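Local coordinates for methylmalonyl-CoA carboxyltransferase 5S subunit (PDB 1RQB), which catalyses transfer of the carboxyl group from biotin of the 1.3S subunit to pyruvate, forming oxaloacetate, and carries one cobalt ion per subunit, at residues R104-N107 with R112-N115; F134-A139 with R144-A149; F386-I389 with Y393-A396. One frame throughout, in Å; residues are numbered along the deposited sequence.

How the contacts relate
The three contacts follow one another along the chain without overlapping. Contacts 1 and 2 belong to the TIM barrel and begin at or just after strands 99-103 and 133-136, parallel neighbours in its sheet; their centres are about 9 Å apart. Contact 1 closes the loop before helix 116-128, whereas contact 2 seats helix 144-155 against the end of its strand. Contact 3 lies in the conserved carboxylase domain, at the end of helix 384-390, with its centre about 13 Å from that of contact 1 and 16 Å from that of contact 2. N145 of helix 144-155 packs on H113 and hydrogen-bonds through ND2 to Y394 O, so barrel and later domain meet around it.

Contact 1. Residues R104-N107 with R112-N115; sequences RGQN and RHYN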
ATOM      1  N   ARG A 104     -18.522 -15.324  14.876  1.00 11.85           N
ATOM      2  CA  ARG A 104     -19.711 -14.813  14.181  1.00 12.60           C
ATOM      3  C   ARG A 104     -21.005 -15.094  14.952  1.00 14.15           C
ATOM      4  O   ARG A 104     -21.910 -15.773  14.471  1.00 13.81           O
ATOM      5  CB  ARG A 104     -19.759 -15.372  12.748  1.00 17.02           C
ATOM      6  CG  ARG A 104     -20.824 -14.695  11.858  1.00 17.71           C
ATOM      7  CD  ARG A 104     -20.627 -15.011  10.373  1.00 22.55           C
ATOM      8  NE  ARG A 104     -20.771 -16.423  10.029  1.00 25.50           N
ATOM      9  CZ  ARG A 104     -21.850 -16.934   9.442  1.00 27.51           C
ATOM     10  NH1 ARG A 104     -22.877 -16.148   9.142  1.00 29.25           N
ATOM     11  NH2 ARG A 104     -21.900 -18.222   9.135  1.00 28.61           N
ATOM     12  N   GLY A 105     -21.086 -14.544  16.155  1.00 15.49           N
ATOM     13  CA  GLY A 105     -22.283 -14.685  16.973  1.00 14.76           C
ATOM     14  C   GLY A 105     -22.910 -16.063  17.122  1.00 14.30           C
ATOM     15  O   GLY A 105     -22.233 -17.036  17.453  1.00 12.97           O
ATOM     16  N   GLN A 106     -24.207 -16.141  16.843  1.00 10.47           N
ATOM     17  CA  GLN A 106     -24.977 -17.383  17.013  1.00 14.24           C
ATOM     18  C   GLN A 106     -24.488 -18.475  16.055  1.00 15.30           C
ATOM     19  O   GLN A 106     -24.757 -19.654  16.277  1.00 13.35           O
ATOM     20  CB  GLN A 106     -26.463 -17.099  16.776  1.00 13.95           C
ATOM     21  CG  GLN A 106     -27.406 -18.117  17.416  1.00 15.07           C
ATOM     22  CD  GLN A 106     -27.423 -17.974  18.928  1.00 19.70           C
ATOM     23  OE1 GLN A 106     -27.285 -16.869  19.451  1.00 17.87           O
ATOM     24  NE2 GLN A 106     -27.605 -19.086  19.637  1.00 16.18           N
ATOM     25  N   ASN A 107     -23.774 -18.100  14.992  1.00 14.12           N
ATOM     26  CA  ASN A 107     -23.255 -19.078  14.021  1.00 14.41           C
ATOM     27  C   ASN A 107     -21.904 -19.625  14.483  1.00 14.20           C
ATOM     28  O   ASN A 107     -21.375 -20.570  13.899  1.00 15.98           O
ATOM     29  CB  ASN A 107     -23.038 -18.440  12.646  1.00 17.97           C
ATOM     30  CG  ASN A 107     -24.325 -18.203  11.907  1.00 23.74           C
ATOM     31  OD1 ASN A 107     -25.003 -17.199  12.121  1.00 32.43           O
ATOM     32  ND2 ASN A 107     -24.677 -19.131  11.032  1.00 19.59           N
ATOM     33  N   ARG A 112     -24.229 -22.538  10.466  1.00 17.75           N
ATOM     34  CA  ARG A 112     -25.638 -22.212  10.734  1.00 17.78           C
ATOM     35  C   ARG A 112     -25.792 -21.657  12.150  1.00 15.00           C
ATOM     36  O   ARG A 112     -24.845 -21.621  12.935  1.00 17.64           O
ATOM     37  CB  ARG A 112     -26.517 -23.465  10.649  1.00 20.17           C
ATOM     38  CG  ARG A 112     -26.140 -24.536  11.689  1.00 16.91           C
ATOM     39  CD  ARG A 112     -27.069 -25.738  11.651  1.00 24.17           C
ATOM     40  NE  ARG A 112     -26.626 -26.823  12.528  1.00 22.23           N
ATOM     41  CZ  ARG A 112     -26.930 -26.949  13.817  1.00 23.65           C
ATOM     42  NH1 ARG A 112     -27.694 -26.050  14.421  1.00 20.16           N
ATOM     43  NH2 ARG A 112     -26.477 -27.998  14.499  1.00 23.46           N
ATOM     44  N   HIS A 113     -27.002 -21.217  12.466  1.00 13.13           N
ATOM     45  CA  HIS A 113     -27.273 -20.745  13.829  1.00 15.82           C
ATOM     46  C   HIS A 113     -27.358 -21.983  14.725  1.00 16.73           C
ATOM     47  O   HIS A 113     -27.896 -23.009  14.313  1.00 18.92           O
ATOM     48  CB  HIS A 113     -28.605 -19.990  13.892  1.00 19.18           C
ATOM     49  CG  HIS A 113     -28.560 -18.636  13.261  1.00 22.33           C
ATOM     50  ND1 HIS A 113     -29.126 -17.525  13.848  1.00 26.52           N
ATOM     51  CD2 HIS A 113     -28.003 -18.206  12.104  1.00 29.00           C
ATOM     52  CE1 HIS A 113     -28.913 -16.468  13.083  1.00 26.16           C
ATOM     53  NE2 HIS A 113     -28.233 -16.855  12.019  1.00 24.70           N
ATOM     54  N   TYR A 114     -26.802 -21.893  15.926  1.00 13.26           N
ATOM     55  CA  TYR A 114     -26.861 -23.023  16.865  1.00 17.03           C
ATOM     56  C   TYR A 114     -27.742 -22.650  18.059  1.00 17.84           C
ATOM     57  O   TYR A 114     -27.973 -21.475  18.341  1.00 12.36           O
ATOM     58  CB  TYR A 114     -25.467 -23.379  17.389  1.00 16.65           C
ATOM     59  CG  TYR A 114     -24.557 -23.916  16.323  1.00 16.97           C
ATOM     60  CD1 TYR A 114     -23.813 -23.055  15.519  1.00 15.29           C
ATOM     61  CD2 TYR A 114     -24.504 -25.281  16.061  1.00 18.45           C
ATOM     62  CE1 TYR A 114     -23.041 -23.544  14.475  1.00 16.95           C
ATOM     63  CE2 TYR A 114     -23.745 -25.781  15.016  1.00 17.21           C
ATOM     64  CZ  TYR A 114     -23.017 -24.908  14.226  1.00 19.84           C
ATOM     65  OH  TYR A 114     -22.294 -25.390  13.169  1.00 21.00           O
ATOM     66  N   ASN A 115     -28.230 -23.681  18.743  1.00 18.50           N
ATOM     67  CA  ASN A 115     -29.023 -23.475  19.963  1.00 18.56           C
ATOM     68  C   ASN A 115     -28.109 -22.790  20.982  1.00 17.39           C
ATOM     69  O   ASN A 115     -26.894 -22.983  20.972  1.00 16.30           O
ATOM     70  CB  ASN A 115     -29.532 -24.829  20.491  1.00 19.82           C
ATOM     71  CG  ASN A 115     -30.074 -24.746  21.907  1.00 21.11           C
ATOM     72  OD1 ASN A 115     -29.313 -24.807  22.870  1.00 23.34           O
ATOM     73  ND2 ASN A 115     -31.394 -24.598  22.044  1.00 22.35           N
TER
HETATM   74  O   HOH W   1     -26.641 -15.683  10.013  1.00 45.30           O
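Q106 and Y114 grip each other twice across the loop joining strand 99-103 to helix 116-128, a beta-alpha connection of the TIM barrel. The backbone N of Y114 donates to Q106 O at 3.1 Å. Q106 NE2 gives an almost straight bond, 2.7 Å long, to Y114 O in its amide plane. Glutamine suits the place because its long chain, with CG anti to the backbone N (chi1 -158°) and a bend at chi2, carries the amide to that carbonyl, while NE2 also serves D116 OD1. With an alanine in place of Q106, Y114 O and the D116 carboxylate would probably each lose this amide donor. The Y114 ring turns its edge to the oxygens Q106 O and N107 O, and its hydroxyl bonds to A454 O. N107 CA makes a C-H...O contact to R112 O at 3.2 Å, while N107 ND2, 3.0 Å from R112 C, makes no hydrogen bond there. N107 stands its amide nearly upright to the H113 imidazole, the planes 80° apart. Its OD1 is badly angled for a direct bond to the ring nitrogen; instead a water donates to N107 OD1 and sits in the imidazole plane, 2.8 Å from H113 NE2.

Contact 2. Residues F134-A139 with R144-A149; sequences FRVFDA and RNMAHA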
ATOM      1  N   PHE A 134     -13.039 -11.397  22.829  1.00  8.10           N
ATOM      2  CA  PHE A 134     -13.920 -12.026  21.836  1.00  7.89           C
ATOM      3  C   PHE A 134     -14.584 -10.950  20.974  1.00 10.44           C
ATOM      4  O   PHE A 134     -15.425 -10.188  21.449  1.00 12.53           O
ATOM      5  CB  PHE A 134     -15.032 -12.831  22.518  1.00 12.04           C
ATOM      6  CG  PHE A 134     -14.547 -14.055  23.261  1.00 12.81           C
ATOM      7  CD1 PHE A 134     -13.941 -13.942  24.510  1.00 14.90           C
ATOM      8  CD2 PHE A 134     -14.752 -15.327  22.724  1.00 13.94           C
ATOM      9  CE1 PHE A 134     -13.548 -15.096  25.229  1.00 14.16           C
ATOM     10  CE2 PHE A 134     -14.372 -16.476  23.420  1.00 13.31           C
ATOM     11  CZ  PHE A 134     -13.769 -16.358  24.681  1.00 12.91           C
ATOM     12  N   ARG A 135     -14.199 -10.870  19.711  1.00 10.80           N
ATOM     13  CA  ARG A 135     -14.859  -9.907  18.819  1.00 10.34           C
ATOM     14  C   ARG A 135     -16.069 -10.625  18.219  1.00  9.74           C
ATOM     15  O   ARG A 135     -15.931 -11.484  17.350  1.00 12.42           O
ATOM     16  CB  ARG A 135     -13.897  -9.421  17.731  1.00 10.13           C
ATOM     17  CG  ARG A 135     -14.565  -8.501  16.693  1.00 12.87           C
ATOM     18  CD  ARG A 135     -13.536  -7.915  15.726  1.00 13.73           C
ATOM     19  NE  ARG A 135     -12.647  -6.973  16.399  1.00 11.76           N
ATOM     20  CZ  ARG A 135     -11.564  -6.434  15.846  1.00 15.94           C
ATOM     21  NH1 ARG A 135     -11.221  -6.753  14.603  1.00 14.02           N
ATOM     22  NH2 ARG A 135     -10.847  -5.550  16.524  1.00 15.88           N
ATOM     23  N   VAL A 136     -17.253 -10.292  18.717  1.00  9.56           N
ATOM     24  CA  VAL A 136     -18.483 -10.957  18.261  1.00 10.27           C
ATOM     25  C   VAL A 136     -19.143 -10.122  17.163  1.00 12.67           C
ATOM     26  O   VAL A 136     -19.382  -8.932  17.355  1.00 14.56           O
ATOM     27  CB  VAL A 136     -19.480 -11.115  19.433  1.00 13.18           C
ATOM     28  CG1 VAL A 136     -20.680 -11.939  18.987  1.00  9.81           C
ATOM     29  CG2 VAL A 136     -18.785 -11.791  20.619  1.00 12.47           C
ATOM     30  N   PHE A 137     -19.435 -10.735  16.015  1.00  9.97           N
ATOM     31  CA  PHE A 137     -20.081  -9.962  14.945  1.00 12.74           C
ATOM     32  C   PHE A 137     -21.201 -10.765  14.280  1.00 15.74           C
ATOM     33  O   PHE A 137     -21.363 -11.966  14.498  1.00 13.60           O
ATOM     34  CB  PHE A 137     -19.041  -9.491  13.900  1.00 11.93           C
ATOM     35  CG  PHE A 137     -18.689 -10.520  12.847  1.00 14.92           C
ATOM     36  CD1 PHE A 137     -19.174 -10.395  11.551  1.00 16.24           C
ATOM     37  CD2 PHE A 137     -17.875 -11.606  13.150  1.00 14.14           C
ATOM     38  CE1 PHE A 137     -18.855 -11.338  10.562  1.00 16.64           C
ATOM     39  CE2 PHE A 137     -17.550 -12.555  12.174  1.00 11.63           C
ATOM     40  CZ  PHE A 137     -18.039 -12.422  10.881  1.00 15.84           C
ATOM     41  N   ASP A 138     -22.008 -10.052  13.508  1.00 13.26           N
ATOM     42  CA  ASP A 138     -23.104 -10.656  12.737  1.00 13.80           C
ATOM     43  C   ASP A 138     -23.056 -10.042  11.337  1.00 11.70           C
ATOM     44  O   ASP A 138     -23.008  -8.822  11.195  1.00 12.75           O
ATOM     45  CB  ASP A 138     -24.456 -10.366  13.378  1.00 12.95           C
ATOM     46  CG  ASP A 138     -25.601 -10.986  12.601  1.00 18.08           C
ATOM     47  OD1 ASP A 138     -25.780 -12.221  12.678  1.00 20.63           O
ATOM     48  OD2 ASP A 138     -26.308 -10.241  11.889  1.00 18.36           O
ATOM     49  N   ALA A 139     -23.094 -10.897  10.324  1.00 14.76           N
ATOM     50  CA  ALA A 139     -22.981 -10.481   8.919  1.00 17.09           C
ATOM     51  C   ALA A 139     -24.081  -9.497   8.513  1.00 24.11           C
ATOM     52  O   ALA A 139     -23.900  -8.734   7.566  1.00 27.80           O
ATOM     53  CB  ALA A 139     -23.001 -11.711   8.011  1.00 17.70           C
ATOM     54  N   ARG A 144     -29.371  -9.035  17.857  1.00 18.22           N
ATOM     55  CA  ARG A 144     -29.990 -10.194  18.519  1.00 19.23           C
ATOM     56  C   ARG A 144     -29.160 -11.458  18.284  1.00 17.33           C
ATOM     57  O   ARG A 144     -29.120 -12.341  19.139  1.00 17.91           O
ATOM     58  CB  ARG A 144     -31.408 -10.396  17.997  1.00 18.83           C
ATOM     59  CG  ARG A 144     -32.275  -9.169  18.194  1.00 24.31           C
ATOM     60  CD  ARG A 144     -33.658  -9.398  17.626  1.00 28.72           C
ATOM     61  NE  ARG A 144     -33.592  -9.754  16.213  1.00 27.04           N
ATOM     62  CZ  ARG A 144     -34.645 -10.112  15.486  1.00 32.83           C
ATOM     63  NH1 ARG A 144     -35.852 -10.162  16.040  1.00 29.76           N
ATOM     64  NH2 ARG A 144     -34.491 -10.429  14.207  1.00 29.09           N
ATOM     65  N   ASN A 145     -28.501 -11.551  17.129  1.00 15.91           N
ATOM     66  CA  ASN A 145     -27.670 -12.724  16.818  1.00 14.99           C
ATOM     67  C   ASN A 145     -26.346 -12.670  17.583  1.00 15.29           C
ATOM     68  O   ASN A 145     -25.615 -13.659  17.635  1.00 14.96           O
ATOM     69  CB  ASN A 145     -27.361 -12.803  15.320  1.00 14.61           C
ATOM     70  CG  ASN A 145     -28.573 -13.160  14.496  1.00 15.62           C
ATOM     71  OD1 ASN A 145     -29.513 -13.774  14.997  1.00 19.90           O
ATOM     72  ND2 ASN A 145     -28.551 -12.798  13.222  1.00 19.36           N
HETATM   73  N   MSE A 146     -26.042 -11.532  18.191  1.00 14.00           N
HETATM   74  CA  MSE A 146     -24.775 -11.396  18.924  1.00 12.22           C
HETATM   75  C   MSE A 146     -24.986 -11.480  20.437  1.00 17.22           C
HETATM   76  O   MSE A 146     -24.068 -11.826  21.179  1.00 11.48           O
HETATM   77  CB  MSE A 146     -24.129 -10.035  18.607  1.00 15.40           C
HETATM   78  CG  MSE A 146     -23.802  -9.801  17.132  1.00 17.14           C
HETATM   79 SE   MSE A 146     -22.884  -8.092  16.867  1.00 28.53          SE
HETATM   80  CE  MSE A 146     -24.230  -7.131  15.836  1.00 20.61           C
ATOM     81  N   ALA A 147     -26.202 -11.167  20.871  1.00 18.89           N
ATOM     82  CA  ALA A 147     -26.581 -11.063  22.288  1.00 17.15           C
ATOM     83  C   ALA A 147     -26.190 -12.270  23.143  1.00 17.24           C
ATOM     84  O   ALA A 147     -25.618 -12.098  24.218  1.00 16.37           O
ATOM     85  CB  ALA A 147     -28.088 -10.804  22.402  1.00 21.45           C
ATOM     86  N   HIS A 148     -26.493 -13.489  22.714  1.00 16.55           N
ATOM     87  CA  HIS A 148     -26.194 -14.626  23.598  1.00 14.69           C
ATOM     88  C   HIS A 148     -24.693 -14.904  23.719  1.00 16.44           C
ATOM     89  O   HIS A 148     -24.209 -15.231  24.801  1.00 12.74           O
ATOM     90  CB  HIS A 148     -26.902 -15.894  23.147  1.00 19.67           C
ATOM     91  CG  HIS A 148     -26.932 -16.950  24.209  1.00 21.25           C
ATOM     92  ND1 HIS A 148     -27.654 -16.808  25.375  1.00 23.76           N
ATOM     93  CD2 HIS A 148     -26.274 -18.129  24.315  1.00 18.95           C
ATOM     94  CE1 HIS A 148     -27.439 -17.855  26.154  1.00 26.55           C
ATOM     95  NE2 HIS A 148     -26.604 -18.670  25.534  1.00 22.96           N
ATOM     96  N   ALA A 149     -23.959 -14.805  22.615  1.00 12.81           N
ATOM     97  CA  ALA A 149     -22.513 -15.075  22.650  1.00 13.47           C
ATOM     98  C   ALA A 149     -21.838 -14.081  23.596  1.00 15.17           C
ATOM     99  O   ALA A 149     -20.967 -14.436  24.390  1.00 14.03           O
ATOM    100  CB  ALA A 149     -21.915 -14.939  21.236  1.00 11.10           C
TER
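The D138 carboxylate and the N145 amide meet obliquely, their planes 55° apart. N145 ND2 comes to D138 OD1 from above the carboxylate plane, 2.9 Å away and 46° out of it, and the acceptor in turn lies a little out of the amide plane. N145 CB also presses close, 3.1 Å from D138 OD1. The other oxygen, D138 OD2, receives the backbone N-H groups of M140 and D142. N145 ND2 has another acceptor in Y394 O.

The rest is packing, mostly apolar, within a beta-alpha-beta unit of the TIM barrel, formed by strand 133-136, helix 144-155 and strand 159-163. V136 places CG1 anti to its backbone N (chi1 -174°), which sets this methyl against the helix, 3.9 Å from A149 CB and 4.0 Å from M146 CB. A149 suits its place, since a small side chain probably lets the helix come close to the strand. M146, present as selenomethionine, and V136 run in opposite directions alongside each other; M146 SE makes a plain van der Waals contact, 3.6 Å, with V136 O, a carbonyl oxygen already bonded to T163 OG1, and M146 CG lies 3.9 Å from D138 CB. F137 points away from the helix, and its side chain comes within about 9 Å of the cobalt ion.

The chemistry is thus divided: apolar side chains pack strand against helix, while a buried carboxylate taking three N-H donors ties the loop at M140 and D142 to N145, on a segment that also carries a residue near the metal site.

Contact 3. Residues F386-I389 with Y393-A396; sequences FADI and YYGA
D388 and Y393 are joined by one backbone hydrogen bond, Y393 N to D388 O, 2.8 Å long (152° at the hydrogen). It spans five residues, wider than the step of an alpha-helix, and closes the end of helix 384-390 in the conserved carboxylase domain, where the chain enters the loop before helix 403-413.

The charged and polar contacts centre on D388 and Y393. The D388 carboxylate lies alongside the base of the Y393 side chain, with OD2 4.0 Å from Y393 CB, and its plane is turned 36° from that of the ring. Its charge is met by K415, which forms a salt bridge with D388 OD2 and a cation-pi contact with the Y393 ring; the Y393 hydroxyl reaches K416 O. Aspartate and tyrosine therefore suit the place as joint hosts for one lysine.

Apolar contact is carried by Y394. I389 CG1 lies 3.3 Å from Y394 CD1, a tight approach, and D388 CB is on the same side of the ring plane, 3.9 Å from the far ring carbon Y394 CE2. The ring plane nearly contains CA (chi2 -176°), far from the usual upright setting of tyrosine, which suggests some strain. I365 of helix 362-376 touches both I389 and Y394. Y394 is followed by G395, whose backbone angles would jam a CB against the preceding carbonyl oxygen.

A single backbone hydrogen bond thus closes the turn between the two segments; a lysine bridges D388 and Y393, while Y394 packs on the helix and its carbonyl oxygen accepts a hydrogen bond from N145 ND2 of the barrel.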
ATOM      1  N   PHE A 386     -30.688 -17.961  -0.125  1.00 30.10           N
ATOM      2  CA  PHE A 386     -31.324 -16.665  -0.401  1.00 28.43           C
ATOM      3  C   PHE A 386     -32.747 -16.675   0.156  1.00 28.52           C
ATOM      4  O   PHE A 386     -33.205 -15.693   0.739  1.00 28.80           O
ATOM      5  CB  PHE A 386     -31.386 -16.358  -1.898  1.00 31.02           C
ATOM      6  CG  PHE A 386     -31.939 -14.993  -2.200  1.00 28.35           C
ATOM      7  CD1 PHE A 386     -31.166 -13.853  -1.986  1.00 30.88           C
ATOM      8  CD2 PHE A 386     -33.247 -14.839  -2.635  1.00 28.81           C
ATOM      9  CE1 PHE A 386     -31.695 -12.575  -2.200  1.00 30.02           C
ATOM     10  CE2 PHE A 386     -33.788 -13.569  -2.851  1.00 33.06           C
ATOM     11  CZ  PHE A 386     -33.012 -12.435  -2.633  1.00 29.02           C
ATOM     12  N   ALA A 387     -33.434 -17.796  -0.031  1.00 28.66           N
ATOM     13  CA  ALA A 387     -34.809 -17.934   0.471  1.00 27.42           C
ATOM     14  C   ALA A 387     -34.817 -17.727   1.988  1.00 24.23           C
ATOM     15  O   ALA A 387     -35.709 -17.075   2.528  1.00 21.85           O
ATOM     16  CB  ALA A 387     -35.355 -19.313   0.134  1.00 30.95           C
ATOM     17  N   ASP A 388     -33.816 -18.279   2.669  1.00 23.33           N
ATOM     18  CA  ASP A 388     -33.727 -18.169   4.133  1.00 25.35           C
ATOM     19  C   ASP A 388     -33.517 -16.713   4.551  1.00 24.89           C
ATOM     20  O   ASP A 388     -34.105 -16.258   5.532  1.00 22.65           O
ATOM     21  CB  ASP A 388     -32.588 -19.046   4.670  1.00 30.01           C
ATOM     22  CG  ASP A 388     -33.044 -20.462   5.005  1.00 34.33           C
ATOM     23  OD1 ASP A 388     -32.176 -21.326   5.253  1.00 37.21           O
ATOM     24  OD2 ASP A 388     -34.267 -20.711   5.033  1.00 36.29           O
ATOM     25  N   ILE A 389     -32.670 -15.984   3.825  1.00 21.26           N
ATOM     26  CA  ILE A 389     -32.442 -14.569   4.151  1.00 22.69           C
ATOM     27  C   ILE A 389     -33.758 -13.800   4.002  1.00 20.17           C
ATOM     28  O   ILE A 389     -34.161 -13.056   4.894  1.00 21.39           O
ATOM     29  CB  ILE A 389     -31.405 -13.910   3.210  1.00 22.96           C
ATOM     30  CG1 ILE A 389     -30.023 -14.522   3.434  1.00 28.46           C
ATOM     31  CG2 ILE A 389     -31.358 -12.412   3.466  1.00 29.62           C
ATOM     32  CD1 ILE A 389     -28.920 -13.887   2.605  1.00 28.51           C
ATOM     33  N   TYR A 393     -34.642 -16.173   8.326  1.00 17.86           N
ATOM     34  CA  TYR A 393     -33.988 -17.236   9.103  1.00 21.17           C
ATOM     35  C   TYR A 393     -32.533 -16.884   9.418  1.00 22.42           C
ATOM     36  O   TYR A 393     -31.846 -17.631  10.110  1.00 18.76           O
ATOM     37  CB  TYR A 393     -34.123 -18.581   8.392  1.00 23.98           C
ATOM     38  CG  TYR A 393     -35.540 -19.103   8.507  1.00 29.46           C
ATOM     39  CD1 TYR A 393     -36.549 -18.607   7.684  1.00 30.35           C
ATOM     40  CD2 TYR A 393     -35.891 -20.020   9.501  1.00 30.26           C
ATOM     41  CE1 TYR A 393     -37.879 -19.003   7.846  1.00 35.08           C
ATOM     42  CE2 TYR A 393     -37.222 -20.423   9.674  1.00 34.36           C
ATOM     43  CZ  TYR A 393     -38.210 -19.906   8.842  1.00 36.21           C
ATOM     44  OH  TYR A 393     -39.531 -20.271   9.005  1.00 38.50           O
ATOM     45  N   TYR A 394     -32.060 -15.743   8.932  1.00 18.04           N
ATOM     46  CA  TYR A 394     -30.692 -15.320   9.262  1.00 20.78           C
ATOM     47  C   TYR A 394     -30.768 -14.101  10.183  1.00 20.72           C
ATOM     48  O   TYR A 394     -29.748 -13.571  10.621  1.00 23.21           O
ATOM     49  CB  TYR A 394     -29.898 -14.956   8.009  1.00 22.24           C
ATOM     50  CG  TYR A 394     -29.422 -16.143   7.200  1.00 30.68           C
ATOM     51  CD1 TYR A 394     -28.613 -15.961   6.079  1.00 37.67           C
ATOM     52  CD2 TYR A 394     -29.785 -17.446   7.543  1.00 34.08           C
ATOM     53  CE1 TYR A 394     -28.181 -17.046   5.317  1.00 39.44           C
ATOM     54  CE2 TYR A 394     -29.359 -18.537   6.789  1.00 35.11           C
ATOM     55  CZ  TYR A 394     -28.560 -18.328   5.679  1.00 36.62           C
ATOM     56  OH  TYR A 394     -28.151 -19.394   4.921  1.00 43.08           O
ATOM     57  N   GLY A 395     -31.990 -13.667  10.472  1.00 16.86           N
ATOM     58  CA  GLY A 395     -32.174 -12.509  11.327  1.00 15.67           C
ATOM     59  C   GLY A 395     -32.787 -11.344  10.570  1.00 17.18           C
ATOM     60  O   GLY A 395     -33.273 -11.510   9.453  1.00 19.75           O
ATOM     61  N   ALA A 396     -32.758 -10.160  11.170  1.00 17.99           N
ATOM     62  CA  ALA A 396     -33.338  -8.968  10.535  1.00 22.21           C
ATOM     63  C   ALA A 396     -32.302  -8.291   9.634  1.00 23.34           C
ATOM     64  O   ALA A 396     -31.099  -8.383   9.871  1.00 23.94           O
ATOM     65  CB  ALA A 396     -33.811  -7.985  11.604  1.00 22.70           C
TER